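Local coordinates for protein eukaryotic peptide chain release factor GTP-binding subunit (Schizosaccharomyces pombe, PDB 1R5B) that serves as the GTP-binding subunit of the eukaryotic peptide chain release factor and belongs to the elongation factor Tu-like family of translation factors, at residues 26-35 and 444-452. Residues are numbered along the deposited sequence; the frame is centred on the assembly and turned at random.
Sequences LQNEVDQELL and YMGRFTLRD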
loop_
_atom_site.group_PDB
_atom_site.type_symbol
_atom_site.label_atom_id
_atom_site.label_comp_id
_atom_site.label_asym_id
_atom_site.label_seq_id
_atom_site.Cartn_x
_atom_site.Cartn_y
_atom_site.Cartn_z
ATOM N N LEU A 26 -8.186 3.964 14.957
ATOM C CA LEU A 26 -7.166 3.618 15.936
ATOM C C LEU A 26 -5.876 4.373 15.627
ATOM O O LEU A 26 -5.133 4.739 16.539
ATOM C CB LEU A 26 -6.945 2.100 16.009
ATOM C CG LEU A 26 -5.956 1.315 15.137
ATOM C CD1 LEU A 26 -6.140 1.532 13.605
ATOM C CD2 LEU A 26 -4.508 1.563 15.543
ATOM N N GLN A 27 -5.639 4.618 14.336
ATOM C CA GLN A 27 -4.463 5.339 13.863
ATOM C C GLN A 27 -4.473 6.769 14.338
ATOM O O GLN A 27 -3.509 7.235 14.923
ATOM C CB GLN A 27 -4.431 5.356 12.336
ATOM C CG GLN A 27 -4.328 4.003 11.698
ATOM C CD GLN A 27 -3.023 3.310 12.030
ATOM O OE1 GLN A 27 -2.882 2.740 13.107
ATOM N NE2 GLN A 27 -2.058 3.376 11.115
ATOM N N ASN A 28 -5.582 7.454 14.080
ATOM C CA ASN A 28 -5.758 8.846 14.482
ATOM C C ASN A 28 -5.421 9.083 15.968
ATOM O O ASN A 28 -5.097 10.210 16.361
ATOM C CB ASN A 28 -7.194 9.313 14.175
ATOM C CG ASN A 28 -7.565 9.186 12.694
ATOM O OD1 ASN A 28 -8.742 9.074 12.347
ATOM N ND2 ASN A 28 -6.559 9.198 11.821
ATOM N N GLU A 29 -5.491 8.021 16.778
ATOM C CA GLU A 29 -5.102 8.062 18.189
ATOM C C GLU A 29 -3.685 7.483 18.411
ATOM O O GLU A 29 -3.513 6.571 19.222
ATOM C CB GLU A 29 -6.137 7.305 19.058
ATOM C CG GLU A 29 -7.612 7.530 18.698
ATOM C CD GLU A 29 -8.294 8.615 19.526
ATOM O OE1 GLU A 29 -8.774 8.308 20.639
ATOM O OE2 GLU A 29 -8.371 9.777 19.061
ATOM N N VAL A 30 -2.684 8.000 17.684
ATOM C CA VAL A 30 -1.258 7.700 17.952
ATOM C C VAL A 30 -0.330 8.913 17.681
ATOM O O VAL A 30 -0.626 9.743 16.810
ATOM C CB VAL A 30 -0.722 6.448 17.155
ATOM C CG1 VAL A 30 -1.514 5.191 17.448
ATOM C CG2 VAL A 30 -0.685 6.701 15.648
ATOM N N ASP A 31 0.768 9.021 18.448
ATOM C CA ASP A 31 1.847 10.010 18.179
ATOM C C ASP A 31 3.174 9.823 18.973
ATOM O O ASP A 31 3.163 9.349 20.107
ATOM C CB ASP A 31 1.345 11.463 18.331
ATOM C CG ASP A 31 0.468 11.669 19.543
ATOM O OD1 ASP A 31 -0.748 11.425 19.434
ATOM O OD2 ASP A 31 0.899 12.092 20.634
ATOM N N GLN A 32 4.290 10.221 18.336
ATOM C CA GLN A 32 5.703 10.086 18.805
ATOM C C GLN A 32 6.430 8.971 18.018
ATOM O O GLN A 32 6.016 7.822 18.097
ATOM C CB GLN A 32 5.830 9.841 20.325
ATOM C CG GLN A 32 7.098 10.421 20.997
ATOM C CD GLN A 32 8.406 10.156 20.242
ATOM O OE1 GLN A 32 8.902 9.030 20.220
ATOM N NE2 GLN A 32 8.966 11.201 19.639
ATOM N N GLU A 33 7.524 9.309 17.312
ATOM C CA GLU A 33 8.192 8.405 16.331
ATOM C C GLU A 33 8.932 7.142 16.862
ATOM O O GLU A 33 9.892 6.657 16.248
ATOM C CB GLU A 33 9.151 9.210 15.457
ATOM C CG GLU A 33 8.475 10.258 14.586
ATOM C CD GLU A 33 9.477 11.064 13.765
ATOM O OE1 GLU A 33 10.332 11.764 14.366
ATOM O OE2 GLU A 33 9.411 10.999 12.515
ATOM N N LEU A 34 8.484 6.629 18.007
ATOM C CA LEU A 34 8.653 5.220 18.365
ATOM C C LEU A 34 7.726 4.331 17.519
ATOM O O LEU A 34 7.875 3.108 17.506
ATOM C CB LEU A 34 8.367 4.999 19.859
ATOM C CG LEU A 34 6.980 5.383 20.410
ATOM C CD1 LEU A 34 5.943 4.238 20.304
ATOM C CD2 LEU A 34 7.102 5.874 21.854
ATOM N N LEU A 35 6.764 4.966 16.839
ATOM C CA LEU A 35 5.873 4.327 15.872
ATOM C C LEU A 35 6.651 3.609 14.773
ATOM O O LEU A 35 6.276 2.517 14.353
ATOM C CB LEU A 35 4.967 5.375 15.214
ATOM C CG LEU A 35 4.024 6.237 16.059
ATOM C CD1 LEU A 35 3.165 7.105 15.137
ATOM C CD2 LEU A 35 3.141 5.415 17.004
ATOM N N TYR A 444 -3.164 -2.099 8.359
ATOM C CA TYR A 444 -4.234 -1.486 9.149
ATOM C C TYR A 444 -5.155 -2.511 9.801
ATOM O O TYR A 444 -5.913 -2.155 10.694
ATOM C CB TYR A 444 -5.049 -0.479 8.327
ATOM C CG TYR A 444 -4.255 0.779 7.986
ATOM C CD1 TYR A 444 -3.374 0.805 6.889
ATOM C CD2 TYR A 444 -4.365 1.943 8.758
ATOM C CE1 TYR A 444 -2.633 1.948 6.574
ATOM C CE2 TYR A 444 -3.611 3.102 8.445
ATOM C CZ TYR A 444 -2.754 3.091 7.359
ATOM O OH TYR A 444 -2.021 4.228 7.050
ATOM N N MET A 445 -5.096 -3.767 9.362
ATOM C CA MET A 445 -5.859 -4.840 9.999
ATOM C C MET A 445 -5.111 -5.484 11.178
ATOM O O MET A 445 -5.702 -6.248 11.949
ATOM C CB MET A 445 -6.241 -5.923 8.981
ATOM C CG MET A 445 -7.110 -5.438 7.813
ATOM S SD MET A 445 -8.402 -4.319 8.234
ATOM C CE MET A 445 -9.413 -5.366 9.042
ATOM N N GLY A 446 -3.820 -5.182 11.309
ATOM C CA GLY A 446 -3.014 -5.686 12.412
ATOM C C GLY A 446 -2.404 -4.633 13.331
ATOM O O GLY A 446 -1.642 -4.981 14.214
ATOM N N ARG A 447 -2.745 -3.360 13.141
ATOM C CA ARG A 447 -2.167 -2.269 13.928
ATOM C C ARG A 447 -3.158 -1.761 14.983
ATOM O O ARG A 447 -4.282 -1.424 14.634
ATOM C CB ARG A 447 -1.784 -1.128 12.982
ATOM C CG ARG A 447 -1.296 0.136 13.656
ATOM C CD ARG A 447 -0.432 1.019 12.750
ATOM N NE ARG A 447 -0.194 2.356 13.298
ATOM C CZ ARG A 447 0.556 3.293 12.711
ATOM N NH1 ARG A 447 1.162 3.048 11.553
ATOM N NH2 ARG A 447 0.717 4.477 13.291
ATOM N N PHE A 448 -2.738 -1.673 16.255
ATOM C CA PHE A 448 -3.651 -1.293 17.350
ATOM C C PHE A 448 -3.101 -0.386 18.480
ATOM O O PHE A 448 -1.903 -0.383 18.778
ATOM C CB PHE A 448 -4.294 -2.541 17.948
ATOM C CG PHE A 448 -3.326 -3.532 18.502
ATOM C CD1 PHE A 448 -2.894 -3.422 19.823
ATOM C CD2 PHE A 448 -2.899 -4.615 17.743
ATOM C CE1 PHE A 448 -2.032 -4.354 20.361
ATOM C CE2 PHE A 448 -2.032 -5.557 18.282
ATOM C CZ PHE A 448 -1.599 -5.420 19.595
ATOM N N THR A 449 -4.006 0.385 19.091
ATOM C CA THR A 449 -3.694 1.225 20.252
ATOM C C THR A 449 -4.622 0.933 21.456
ATOM O O THR A 449 -5.833 0.756 21.294
ATOM C CB THR A 449 -3.749 2.741 19.880
ATOM O OG1 THR A 449 -5.033 3.298 20.197
ATOM C CG2 THR A 449 -3.635 2.966 18.389
ATOM N N LEU A 450 -4.043 0.910 22.660
ATOM C CA LEU A 450 -4.768 0.596 23.903
ATOM C C LEU A 450 -5.136 1.868 24.674
ATOM O O LEU A 450 -4.360 2.818 24.719
ATOM C CB LEU A 450 -3.932 -0.345 24.779
ATOM C CG LEU A 450 -3.973 -1.828 24.378
ATOM C CD1 LEU A 450 -3.987 -2.048 22.873
ATOM C CD2 LEU A 450 -2.807 -2.573 24.981
ATOM N N ARG A 451 -6.331 1.876 25.265
ATOM C CA ARG A 451 -6.861 3.034 25.988
ATOM C C ARG A 451 -7.347 2.617 27.382
ATOM O O ARG A 451 -8.150 1.689 27.511
ATOM C CB ARG A 451 -8.014 3.666 25.198
ATOM C CG ARG A 451 -7.573 4.698 24.165
ATOM C CD ARG A 451 -8.328 6.025 24.224
ATOM N NE ARG A 451 -7.458 7.175 23.958
ATOM C CZ ARG A 451 -7.885 8.418 23.734
ATOM N NH1 ARG A 451 -9.185 8.708 23.733
ATOM N NH2 ARG A 451 -7.003 9.385 23.500
ATOM N N ASP A 452 -6.876 3.312 28.418
ATOM C CA ASP A 452 -7.175 2.929 29.801
ATOM C C ASP A 452 -8.215 3.853 30.432
ATOM O O ASP A 452 -7.964 4.509 31.450
ATOM C CB ASP A 452 -5.887 2.881 30.629
ATOM C CG ASP A 452 -5.867 1.720 31.604
ATOM O OD1 ASP A 452 -5.871 1.965 32.833
ATOM O OD2 ASP A 452 -5.843 0.526 31.225
#
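Gln27 lies across Arg447 where the N-terminal segment 26-35 runs over the C-terminal domain, an antiparallel β-barrel as in eEF1A relatives. Strand 447-451 sits between strands 385-387 and 457-466. Arg447, Thr449 and Arg451 point toward segment 26-35. Phe448 turns away; Phe448 and Leu450 both pack on Ile369 of strand 364-371.

From Arg447 CB outward, Gln27 OE1 is at the limit of contact with CB. CG, anti to the backbone N (chi1 174°), starts an extended chain that runs past the Gln27 amide. Arg447 CG is 3.1 Å from Gln27 OE1, and Arg447 CD is 3.0 Å from the same oxygen. NE also lies close to OE1, but the angle is too poor for a hydrogen bond. At the tip, Gln27 NE2 lies 2.9 Å above the Arg447 guanidinium plane, offset toward the rim; both groups are donors, so no bond forms. The amide and guanidinium planes are 79° apart. Arg447 NH2 reaches Val30 CG2 at 3.5 Å, at the guanidinium edge, and Leu35 CD1 obliquely. Tyr39 adds a cation-pi contact to Arg447. Gln27 CG rests against Tyr444 CD2 and CE2; the bend at chi2 (-64°) carries the amide to Arg447.

Further along the strand, the Thr449 methyl meets Val30 and Leu26. Thr449 CG2 lies 3.2 Å from Val30 CG1 and 3.3 Å from Leu26 CD2. Leu26 also forms a backbone hydrogen bond with His389, just past strand 385-387. Beyond Thr449, Glu29 and Arg451 form a salt bridge through charge alone: Glu29 OE1 stands over the guanidinium centre, 3.1 Å from Arg451 NH1.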